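Local coordinates for serine-rich secreted cell wall anchored (LPXTG-motif ) protein (Lactobacillus reuteri ATCC 53608, PDB 5NXK) that probably acts as a cell-wall-anchored adhesin, using a beta-solenoid domain in the attachment of this gut bacterium to its host, at residues H152-D156 and R251-Q255; M188-T192 and L225-R229; N91-N95 and A119-T123. All coordinates share one frame; numbering follows the deposited sequence.

Followed from the N terminus, contact 3 closes first: 91-95 and 119-123 join across one turn of the solenoid, and that loop is complete before the others begin. Contact 1 opens at 152-156 and closes only at 251-255. Contact 2 (188-192 with 225-229) opens and closes within that span, so these two nest and none of the three cross. Contacts 1 and 2 have centres about 10 Å apart and reach the same parallel sheet, where strands 221-226 and 248-252 are neighbours. Contact 2 pairs strands 186-191 and 221-226, contact 1 ties a loop to the end of 248-252, and contact 3 joins corners of earlier coils, its centre about 14 Å from that of contact 2.

Contact 1: H152-D156 and R251-Q255; sequences HRTPD and RIIPQ
Gln255 leaves its backbone with CG beside the N (chi1 -75°), and a bend about CB-CG (chi2 -80°) brings its amide to Arg153 and Pro155. The amide nitrogen NE2 donates to Arg153 O at 2.7 Å. The bond is moderately straight (151° at the hydrogen), with the donor in the carbonyl plane and the oxygen close to the amide plane. NE2 also donates to a water 3.0 Å away, which sits in the plane of the His152 imidazole, 3.0 Å from its NE2, and bridges the two side chains. Gln255 OE1 meets carbon, with Pro155 CD at 3.4 Å and Thr154 CB at 3.6 Å.

The loop between strands 151-152 and 159-160 thus lies across a parallel sheet of the beta-solenoid, His152 and Thr154 packing on Trp189 of strand 186-191, and meets the chain leaving strand 248-252.

Asp156 and Arg251 make the second junction. Thr154 OG1 accepts from Asp156 N at 3.0 Å, an ST turn, and is also bonded to Gly157 O. Ile253 CD1 lies on one face of the Arg251 guanidinium, toward its rim, while NH1 pairs with Asp248. Arg251 NH2 forms a salt bridge to Asp156 OD2, but the modelled separation is too short to be trusted. Only OD2 and NH2 meet closely, at the guanidinium edge, and the steep tilt of the carboxylate fits this single-point pairing.

Between the two segments, the bond of clear geometry is the one from the neutral Gln255 amide to the main chain of Arg153; the charge pair, at an exposed aspartate, is less certain.

Contact 2: M188-T192 and L225-R229; sequences MWLLT and LDGGR
This is a parallel beta ladder between successive coils of the solenoid, with Leu190 paired to Leu225 and Leu191 to Asp226, and it is largely buried. The touching parts run only 6° apart, and the CA atoms of Leu191 and Asp226 approach to 4.3 Å. Asp226 N donates to Leu190 O at 2.7 Å, and Asp226 O accepts from Thr192 N at 3.0 Å, so the backbone of one aspartate is gripped at both its donor and its acceptor.

On the face that carries Asp226, its carboxylate reaches the indole of Trp189. The indole NE1 donates to Asp226 OD2 at 2.9 Å with 154° at the hydrogen; OD2 receives it on its anti lone pair, the one away from the other oxygen, and lies at the ring edge, slightly tilted from its plane. Ring and carboxylate planes are 61° apart, so the carboxylate is turned well out of the indole plane. Leu191 CG packs on Asp226 CB at 3.8 Å, covering the stem of the acid. On the other face Leu190 and Leu225 lie alongside one another, pointing the same way, with CD1 of Leu190 3.9 Å from CD2 of Leu225.

Beyond the last bridge, a side-chain bond keeps the two segments together: Thr192 OG1, placed between the backbone N and the carbonyl carbon, accepts from Gly228 N at 2.8 Å as the chain enters its turn.

Leu190 also packs on Val203 and Ile169 of strands 200-205 and 168-171, across the solenoid interior. Trp189 meets Tyr164 of strand 163-164 edge-to-face, and the backbone of Leu225 bonds to Arg251 of strand 248-252.

Contact 3: N91-N95 and A119-T123; sequences NMSSN and AGVKT
Consecutive corners of a beta-solenoid, the fold of the pectate lyase-like family, stack in this contact. The corner following strand 90-92 meets the corner that leads into strand 122-127, and the side chain of Lys122 reaches across between them. The two segments form no regular ladder here: their ends approach at Asn95 and Ala119, whereas Met92 and Lys122, whose CA atoms are farther apart, touch through their side chains.

Lys122 supplies the main polar link. Its chain bends about CB-CG and then runs extended, passing Met92 O, which lies 3.4 Å from CE, and delivering NZ to Ser94 O at 2.7 Å. The ammonium approaches this carbonyl from above its plane, 39° out, rather than along a lone pair. NZ is also hydrogen-bonded to Gly96 O and forms a salt bridge with Asp98 OD2. Two backbone oxygens and a carboxylate therefore satisfy a buried ammonium, and the negative neighbour would be expected to favour its charged form. Asp98 serves both sides of the contact, since its other oxygen, OD1, is bonded to Ser94 OG.

At the corner itself, Gly120 N donates to Asn95 O at 3.0 Å, a bent bond with 131° at the hydrogen. Ala119 CB lies beside the same oxygen, 3.3 Å from Asn95 O, and packs against the acceptor without bonding to it. The side-chain amide of Asn95 turns elsewhere, with ND2 bonded to Arg66 O in the preceding coil.

Met92, the centre of an inverse gamma turn, directs its side chain toward strand 122-127. A bend at the last torsion (chi3 74°) lays its methyl on that strand, with CE 4.0 Å from Lys122 CB and 3.3 Å from Thr123 O.

Contact 1: H152-D156 and R251-Q255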
ATOM      1  N   HIS A 152      11.108  -4.290  -9.182  1.00 25.75           N
ATOM      2  CA  HIS A 152      10.720  -5.604  -9.672  1.00 24.49           C
ATOM      3  C   HIS A 152      10.565  -5.571 -11.188  1.00 27.42           C
ATOM      4  O   HIS A 152      10.202  -4.538 -11.763  1.00 31.06           O
ATOM      5  CB  HIS A 152       9.439  -6.064  -8.965  1.00 26.31           C
ATOM      6  CG  HIS A 152       9.034  -7.469  -9.287  1.00 34.11           C
ATOM      7  ND1 HIS A 152       9.706  -8.570  -8.799  1.00 36.56           N
ATOM      8  CD2 HIS A 152       7.981  -7.953  -9.987  1.00 36.54           C
ATOM      9  CE1 HIS A 152       9.109  -9.670  -9.224  1.00 38.15           C
ATOM     10  NE2 HIS A 152       8.057  -9.323  -9.942  1.00 34.38           N
ATOM     11  N   ARG A 153      10.865  -6.690 -11.838  1.00 28.04           N
ATOM     12  CA  ARG A 153      10.833  -6.742 -13.296  1.00 33.40           C
ATOM     13  C   ARG A 153       9.411  -6.648 -13.859  1.00 34.97           C
ATOM     14  O   ARG A 153       8.456  -7.092 -13.227  1.00 31.45           O
ATOM     15  CB  ARG A 153      11.492  -8.032 -13.795  1.00 46.53           C
ATOM     16  CG  ARG A 153      11.896  -7.987 -15.265  1.00 64.24           C
ATOM     17  CD  ARG A 153      12.101  -9.385 -15.849  1.00 78.66           C
ATOM     18  NE  ARG A 153      12.195  -9.333 -17.305  1.00 88.66           N
ATOM     19  CZ  ARG A 153      11.152  -9.343 -18.132  1.00 95.76           C
ATOM     20  NH1 ARG A 153       9.914  -9.448 -17.659  1.00 92.86           N
ATOM     21  NH2 ARG A 153      11.351  -9.282 -19.441  1.00 98.85           N
ATOM     22  N   THR A 154       9.287  -6.039 -15.037  1.00 28.60           N
ATOM     23  CA  THR A 154       8.056  -6.049 -15.818  1.00 31.93           C
ATOM     24  C   THR A 154       8.451  -6.211 -17.286  1.00 36.86           C
ATOM     25  O   THR A 154       9.623  -6.034 -17.625  1.00 36.56           O
ATOM     26  CB  THR A 154       7.235  -4.752 -15.659  1.00 30.65           C
ATOM     27  OG1 THR A 154       7.824  -3.725 -16.470  1.00 33.67           O
ATOM     28  CG2 THR A 154       7.148  -4.303 -14.202  1.00 24.95           C
ATOM     29  N   PRO A 155       7.483  -6.527 -18.167  1.00 31.83           N
ATOM     30  CA  PRO A 155       7.826  -6.567 -19.592  1.00 37.12           C
ATOM     31  C   PRO A 155       8.346  -5.238 -20.155  1.00 43.41           C
ATOM     32  O   PRO A 155       8.912  -5.237 -21.246  1.00 43.67           O
ATOM     33  CB  PRO A 155       6.499  -6.944 -20.263  1.00 30.09           C
ATOM     34  CG  PRO A 155       5.736  -7.659 -19.196  1.00 35.07           C
ATOM     35  CD  PRO A 155       6.095  -6.968 -17.924  1.00 27.02           C
ATOM     36  N   ASP A 156       8.154  -4.135 -19.437  1.00 42.68           N
ATOM     37  CA  ASP A 156       8.685  -2.845 -19.872  1.00 47.33           C
ATOM     38  C   ASP A 156       9.860  -2.380 -19.023  1.00 45.64           C
ATOM     39  O   ASP A 156      10.074  -1.178 -18.855  1.00 49.76           O
ATOM     40  CB  ASP A 156       7.590  -1.776 -19.857  1.00 55.56           C
ATOM     41  CG  ASP A 156       6.495  -2.046 -20.875  1.00 69.78           C
ATOM     42  OD1 ASP A 156       6.752  -2.784 -21.852  1.00 76.00           O
ATOM     43  OD2 ASP A 156       5.379  -1.507 -20.712  1.00 74.87           O
ATOM     44  N   ARG A 251      -3.219  -0.071 -14.676  1.00 22.94           N
ATOM     45  CA  ARG A 251      -2.624  -0.970 -15.646  1.00 24.48           C
ATOM     46  C   ARG A 251      -2.884  -2.430 -15.301  1.00 20.88           C
ATOM     47  O   ARG A 251      -2.526  -2.886 -14.226  1.00 21.29           O
ATOM     48  CB  ARG A 251      -1.131  -0.718 -15.721  1.00 27.79           C
ATOM     49  CG  ARG A 251      -0.343  -1.641 -16.628  1.00 26.41           C
ATOM     50  CD  ARG A 251       0.680  -0.733 -17.277  1.00 39.07           C
ATOM     51  NE  ARG A 251       1.723  -1.412 -18.006  1.00 42.27           N
ATOM     52  CZ  ARG A 251       2.321  -0.906 -19.077  1.00 38.95           C
ATOM     53  NH1 ARG A 251       1.952   0.278 -19.567  1.00 35.80           N
ATOM     54  NH2 ARG A 251       3.280  -1.600 -19.670  1.00 38.52           N
ATOM     55  N   ILE A 252      -3.524  -3.149 -16.220  1.00 23.86           N
ATOM     56  CA  ILE A 252      -3.731  -4.578 -16.063  1.00 25.51           C
ATOM     57  C   ILE A 252      -3.157  -5.305 -17.269  1.00 26.79           C
ATOM     58  O   ILE A 252      -3.842  -5.519 -18.266  1.00 22.71           O
ATOM     59  CB  ILE A 252      -5.203  -4.927 -15.906  1.00 27.78           C
ATOM     60  CG1 ILE A 252      -5.856  -3.987 -14.881  1.00 23.85           C
ATOM     61  CG2 ILE A 252      -5.350  -6.406 -15.480  1.00 25.27           C
ATOM     62  CD1 ILE A 252      -7.332  -4.207 -14.698  1.00 24.70           C
ATOM     63  N   ILE A 253      -1.887  -5.669 -17.156  1.00 27.09           N
ATOM     64  CA  ILE A 253      -1.167  -6.372 -18.208  1.00 28.85           C
ATOM     65  C   ILE A 253      -0.389  -7.511 -17.554  1.00 24.12           C
ATOM     66  O   ILE A 253       0.399  -7.271 -16.638  1.00 26.82           O
ATOM     67  CB  ILE A 253      -0.200  -5.421 -18.977  1.00 27.68           C
ATOM     68  CG1 ILE A 253      -0.991  -4.349 -19.748  1.00 25.31           C
ATOM     69  CG2 ILE A 253       0.668  -6.206 -19.949  1.00 28.14           C
ATOM     70  CD1 ILE A 253      -0.086  -3.330 -20.501  1.00 29.57           C
ATOM     71  N   PRO A 254      -0.634  -8.758 -17.987  1.00 23.16           N
ATOM     72  CA  PRO A 254       0.030  -9.892 -17.323  1.00 24.89           C
ATOM     73  C   PRO A 254       1.560  -9.799 -17.385  1.00 26.05           C
ATOM     74  O   PRO A 254       2.112  -9.338 -18.387  1.00 27.65           O
ATOM     75  CB  PRO A 254      -0.483 -11.108 -18.096  1.00 26.08           C
ATOM     76  CG  PRO A 254      -1.821 -10.655 -18.684  1.00 29.30           C
ATOM     77  CD  PRO A 254      -1.618  -9.189 -19.000  1.00 25.23           C
ATOM     78  N   GLN A 255       2.222 -10.201 -16.303  1.00 26.86           N
ATOM     79  CA  GLN A 255       3.681 -10.155 -16.199  1.00 28.84           C
ATOM     80  C   GLN A 255       4.366 -11.165 -17.125  1.00 34.34           C
ATOM     81  O   GLN A 255       5.524 -10.981 -17.510  1.00 33.53           O
ATOM     82  CB  GLN A 255       4.107 -10.409 -14.748  1.00 27.40           C
ATOM     83  CG  GLN A 255       3.856  -9.224 -13.834  1.00 27.87           C
ATOM     84  CD  GLN A 255       4.932  -8.156 -13.959  1.00 31.26           C
ATOM     85  OE1 GLN A 255       4.812  -7.233 -14.774  1.00 29.82           O
ATOM     86  NE2 GLN A 255       5.971  -8.249 -13.122  1.00 28.37           N
TER
HETATM   87  O   HOH W   1       6.241 -10.874 -11.717  1.00 27.90           O

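Contact 2: M188-T192 and L225-R229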
ATOM      1  N   MET A 188       0.729   2.283  -6.495  1.00 22.00           N
ATOM      2  CA  MET A 188       0.220   1.055  -5.863  1.00 24.92           C
ATOM      3  C   MET A 188       0.467  -0.119  -6.788  1.00 25.93           C
ATOM      4  O   MET A 188      -0.061  -0.147  -7.897  1.00 25.87           O
ATOM      5  CB  MET A 188      -1.277   1.147  -5.575  1.00 23.58           C
ATOM      6  CG  MET A 188      -1.686   2.188  -4.548  1.00 32.36           C
ATOM      7  SD  MET A 188      -3.499   2.251  -4.426  1.00 30.71           S
ATOM      8  CE  MET A 188      -3.702   3.400  -3.067  1.00 29.12           C
ATOM      9  N   TRP A 189       1.254  -1.090  -6.342  1.00 23.21           N
ATOM     10  CA  TRP A 189       1.512  -2.269  -7.144  1.00 21.26           C
ATOM     11  C   TRP A 189       1.016  -3.485  -6.380  1.00 25.88           C
ATOM     12  O   TRP A 189       1.577  -3.846  -5.349  1.00 23.85           O
ATOM     13  CB  TRP A 189       3.010  -2.418  -7.456  1.00 22.76           C
ATOM     14  CG  TRP A 189       3.308  -3.428  -8.524  1.00 24.15           C
ATOM     15  CD1 TRP A 189       2.418  -4.265  -9.133  1.00 24.14           C
ATOM     16  CD2 TRP A 189       4.581  -3.681  -9.144  1.00 26.88           C
ATOM     17  NE1 TRP A 189       3.054  -5.025 -10.078  1.00 24.26           N
ATOM     18  CE2 TRP A 189       4.379  -4.686 -10.108  1.00 22.44           C
ATOM     19  CE3 TRP A 189       5.868  -3.158  -8.969  1.00 26.91           C
ATOM     20  CZ2 TRP A 189       5.419  -5.181 -10.899  1.00 25.86           C
ATOM     21  CZ3 TRP A 189       6.895  -3.648  -9.760  1.00 25.18           C
ATOM     22  CH2 TRP A 189       6.667  -4.647 -10.711  1.00 26.30           C
ATOM     23  N   LEU A 190      -0.038  -4.108  -6.896  1.00 21.57           N
ATOM     24  CA  LEU A 190      -0.618  -5.287  -6.272  1.00 21.78           C
ATOM     25  C   LEU A 190      -0.384  -6.452  -7.216  1.00 24.83           C
ATOM     26  O   LEU A 190      -0.903  -6.476  -8.332  1.00 30.67           O
ATOM     27  CB  LEU A 190      -2.108  -5.108  -5.986  1.00 21.58           C
ATOM     28  CG  LEU A 190      -2.535  -3.969  -5.043  1.00 22.81           C
ATOM     29  CD1 LEU A 190      -2.674  -2.635  -5.780  1.00 19.25           C
ATOM     30  CD2 LEU A 190      -3.825  -4.322  -4.292  1.00 21.40           C
ATOM     31  N   LEU A 191       0.422  -7.401  -6.759  1.00 23.82           N
ATOM     32  CA  LEU A 191       0.855  -8.527  -7.579  1.00 20.83           C
ATOM     33  C   LEU A 191       0.662  -9.833  -6.807  1.00 20.02           C
ATOM     34  O   LEU A 191       0.920  -9.889  -5.605  1.00 23.06           O
ATOM     35  CB  LEU A 191       2.334  -8.352  -7.979  1.00 20.82           C
ATOM     36  CG  LEU A 191       3.034  -9.401  -8.857  1.00 26.68           C
ATOM     37  CD1 LEU A 191       4.061  -8.726  -9.792  1.00 20.06           C
ATOM     38  CD2 LEU A 191       3.712 -10.496  -8.001  1.00 24.35           C
ATOM     39  N   THR A 192       0.208 -10.879  -7.484  1.00 20.82           N
ATOM     40  CA  THR A 192       0.265 -12.209  -6.886  1.00 23.12           C
ATOM     41  C   THR A 192       1.161 -13.081  -7.750  1.00 24.36           C
ATOM     42  O   THR A 192       1.221 -12.923  -8.959  1.00 25.11           O
ATOM     43  CB  THR A 192      -1.130 -12.865  -6.745  1.00 22.89           C
ATOM     44  OG1 THR A 192      -1.627 -13.219  -8.046  1.00 25.10           O
ATOM     45  CG2 THR A 192      -2.120 -11.897  -6.090  1.00 18.95           C
ATOM     46  N   LEU A 225      -2.091  -3.649 -11.405  1.00 23.38           N
ATOM     47  CA  LEU A 225      -2.787  -4.818 -10.880  1.00 20.45           C
ATOM     48  C   LEU A 225      -2.256  -6.060 -11.610  1.00 19.97           C
ATOM     49  O   LEU A 225      -2.356  -6.149 -12.838  1.00 21.56           O
ATOM     50  CB  LEU A 225      -4.304  -4.667 -11.073  1.00 18.52           C
ATOM     51  CG  LEU A 225      -5.001  -3.492 -10.358  1.00 20.07           C
ATOM     52  CD1 LEU A 225      -6.467  -3.361 -10.799  1.00 19.49           C
ATOM     53  CD2 LEU A 225      -4.898  -3.588  -8.831  1.00 17.68           C
ATOM     54  N   ASP A 226      -1.658  -6.988 -10.862  1.00 20.80           N
ATOM     55  CA  ASP A 226      -1.056  -8.191 -11.430  1.00 22.59           C
ATOM     56  C   ASP A 226      -1.514  -9.448 -10.678  1.00 28.20           C
ATOM     57  O   ASP A 226      -0.696 -10.303 -10.330  1.00 25.49           O
ATOM     58  CB  ASP A 226       0.475  -8.084 -11.409  1.00 22.93           C
ATOM     59  CG  ASP A 226       1.025  -7.241 -12.560  1.00 24.94           C
ATOM     60  OD1 ASP A 226       0.544  -7.397 -13.708  1.00 26.08           O
ATOM     61  OD2 ASP A 226       1.916  -6.399 -12.310  1.00 31.77           O
ATOM     62  N   GLY A 227      -2.813  -9.523 -10.386  1.00 24.70           N
ATOM     63  CA  GLY A 227      -3.440 -10.715  -9.827  1.00 21.83           C
ATOM     64  C   GLY A 227      -3.480 -11.875 -10.813  1.00 27.29           C
ATOM     65  O   GLY A 227      -3.808 -11.682 -11.988  1.00 25.43           O
ATOM     66  N   GLY A 228      -3.150 -13.078 -10.346  1.00 27.47           N
ATOM     67  CA  GLY A 228      -3.158 -14.246 -11.216  1.00 25.20           C
ATOM     68  C   GLY A 228      -4.532 -14.684 -11.702  1.00 24.82           C
ATOM     69  O   GLY A 228      -4.641 -15.259 -12.782  1.00 27.79           O
ATOM     70  N   ARG A 229      -5.578 -14.445 -10.915  1.00 18.52           N
ATOM     71  CA  ARG A 229      -6.944 -14.809 -11.334  1.00 18.66           C
ATOM     72  C   ARG A 229      -7.911 -13.610 -11.414  1.00 21.51           C
ATOM     73  O   ARG A 229      -8.813 -13.610 -12.243  1.00 22.48           O
ATOM     74  CB  ARG A 229      -7.544 -15.909 -10.432  1.00 21.75           C
ATOM     75  CG  ARG A 229      -7.857 -15.538  -8.980  1.00 23.57           C
ATOM     76  CD  ARG A 229      -8.908 -16.528  -8.370  1.00 25.81           C
ATOM     77  NE  ARG A 229     -10.287 -16.101  -8.667  1.00 28.81           N
ATOM     78  CZ  ARG A 229     -11.154 -16.774  -9.426  1.00 28.46           C
ATOM     79  NH1 ARG A 229     -10.811 -17.941  -9.961  1.00 27.80           N
ATOM     80  NH2 ARG A 229     -12.377 -16.279  -9.645  1.00 20.73           N
TER

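Contact 3: N91-N95 and A119-T123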
ATOM      1  N   ASN A  91       6.589  -4.801   6.689  1.00 28.65           N
ATOM      2  CA  ASN A  91       6.947  -5.851   5.759  1.00 27.72           C
ATOM      3  C   ASN A  91       6.064  -7.033   6.097  1.00 24.83           C
ATOM      4  O   ASN A  91       6.259  -7.685   7.111  1.00 25.30           O
ATOM      5  CB  ASN A  91       8.438  -6.199   5.887  1.00 28.06           C
ATOM      6  CG  ASN A  91       8.843  -7.423   5.075  1.00 31.25           C
ATOM      7  OD1 ASN A  91       8.003  -8.142   4.536  1.00 32.28           O
ATOM      8  ND2 ASN A  91      10.153  -7.662   4.988  1.00 32.59           N
ATOM      9  N   MET A  92       5.098  -7.294   5.225  1.00 23.22           N
ATOM     10  CA  MET A  92       4.055  -8.290   5.432  1.00 31.75           C
ATOM     11  C   MET A  92       4.566  -9.608   4.889  1.00 31.37           C
ATOM     12  O   MET A  92       4.230 -10.005   3.771  1.00 27.69           O
ATOM     13  CB  MET A  92       2.773  -7.846   4.715  1.00 27.27           C
ATOM     14  CG  MET A  92       2.269  -6.487   5.220  1.00 31.40           C
ATOM     15  SD  MET A  92       0.877  -5.784   4.275  1.00 34.09           S
ATOM     16  CE  MET A  92      -0.437  -6.840   4.857  1.00 19.30           C
ATOM     17  N   SER A  93       5.407 -10.271   5.676  1.00 28.83           N
ATOM     18  CA  SER A  93       6.100 -11.462   5.203  1.00 28.56           C
ATOM     19  C   SER A  93       5.635 -12.771   5.851  1.00 29.27           C
ATOM     20  O   SER A  93       6.349 -13.768   5.795  1.00 28.07           O
ATOM     21  CB  SER A  93       7.610 -11.296   5.428  1.00 30.33           C
ATOM     22  OG  SER A  93       8.213 -10.580   4.362  1.00 33.43           O
ATOM     23  N   SER A  94       4.456 -12.789   6.465  1.00 23.48           N
ATOM     24  CA  SER A  94       3.947 -14.066   6.983  1.00 26.95           C
ATOM     25  C   SER A  94       3.597 -15.014   5.860  1.00 30.75           C
ATOM     26  O   SER A  94       3.276 -14.587   4.752  1.00 23.40           O
ATOM     27  CB  SER A  94       2.717 -13.864   7.860  1.00 25.09           C
ATOM     28  OG  SER A  94       3.007 -12.982   8.929  1.00 29.53           O
ATOM     29  N   ASN A  95       3.656 -16.311   6.139  1.00 29.98           N
ATOM     30  CA  ASN A  95       3.175 -17.283   5.172  1.00 26.66           C
ATOM     31  C   ASN A  95       1.646 -17.266   5.084  1.00 22.45           C
ATOM     32  O   ASN A  95       1.081 -17.607   4.045  1.00 29.98           O
ATOM     33  CB  ASN A  95       3.734 -18.668   5.490  1.00 29.30           C
ATOM     34  CG  ASN A  95       5.170 -18.829   4.995  1.00 38.68           C
ATOM     35  OD1 ASN A  95       5.553 -18.243   3.973  1.00 37.75           O
ATOM     36  ND2 ASN A  95       5.975 -19.595   5.728  1.00 34.52           N
ATOM     37  N   ALA A 119       2.001 -16.017  -0.998  1.00 24.48           N
ATOM     38  CA  ALA A 119       1.538 -16.633   0.237  1.00 23.88           C
ATOM     39  C   ALA A 119       0.104 -16.235   0.572  1.00 24.08           C
ATOM     40  O   ALA A 119      -0.749 -16.109  -0.318  1.00 22.29           O
ATOM     41  CB  ALA A 119       2.476 -16.263   1.388  1.00 23.99           C
ATOM     42  N   GLY A 120      -0.159 -16.025   1.859  1.00 19.99           N
ATOM     43  CA  GLY A 120      -1.507 -15.719   2.307  1.00 22.55           C
ATOM     44  C   GLY A 120      -1.972 -14.321   1.933  1.00 25.21           C
ATOM     45  O   GLY A 120      -1.186 -13.495   1.434  1.00 21.43           O
ATOM     46  N   VAL A 121      -3.242 -14.039   2.222  1.00 23.35           N
ATOM     47  CA  VAL A 121      -3.863 -12.775   1.806  1.00 20.40           C
ATOM     48  C   VAL A 121      -3.235 -11.592   2.516  1.00 25.12           C
ATOM     49  O   VAL A 121      -3.195 -11.548   3.749  1.00 23.20           O
ATOM     50  CB  VAL A 121      -5.387 -12.785   2.068  1.00 24.17           C
ATOM     51  CG1 VAL A 121      -6.013 -11.432   1.723  1.00 25.28           C
ATOM     52  CG2 VAL A 121      -6.049 -13.910   1.273  1.00 28.52           C
ATOM     53  N   LYS A 122      -2.746 -10.635   1.719  1.00 22.63           N
ATOM     54  CA  LYS A 122      -2.129  -9.411   2.230  1.00 20.45           C
ATOM     55  C   LYS A 122      -3.003  -8.193   1.941  1.00 24.41           C
ATOM     56  O   LYS A 122      -3.258  -7.856   0.774  1.00 24.39           O
ATOM     57  CB  LYS A 122      -0.742  -9.204   1.619  1.00 21.13           C
ATOM     58  CG  LYS A 122       0.133 -10.445   1.651  1.00 20.75           C
ATOM     59  CD  LYS A 122       0.334 -10.927   3.086  1.00 22.52           C
ATOM     60  CE  LYS A 122       1.478 -11.958   3.173  1.00 23.97           C
ATOM     61  NZ  LYS A 122       1.508 -12.605   4.519  1.00 23.66           N
ATOM     62  N   THR A 123      -3.422  -7.534   3.013  1.00 20.24           N
ATOM     63  CA  THR A 123      -4.356  -6.427   2.941  1.00 26.08           C
ATOM     64  C   THR A 123      -3.827  -5.176   3.647  1.00 26.13           C
ATOM     65  O   THR A 123      -3.371  -5.243   4.791  1.00 23.41           O
ATOM     66  CB  THR A 123      -5.719  -6.821   3.574  1.00 26.58           C
ATOM     67  OG1 THR A 123      -6.214  -8.014   2.945  1.00 25.00           O
ATOM     68  CG2 THR A 123      -6.737  -5.706   3.409  1.00 24.51           C
TER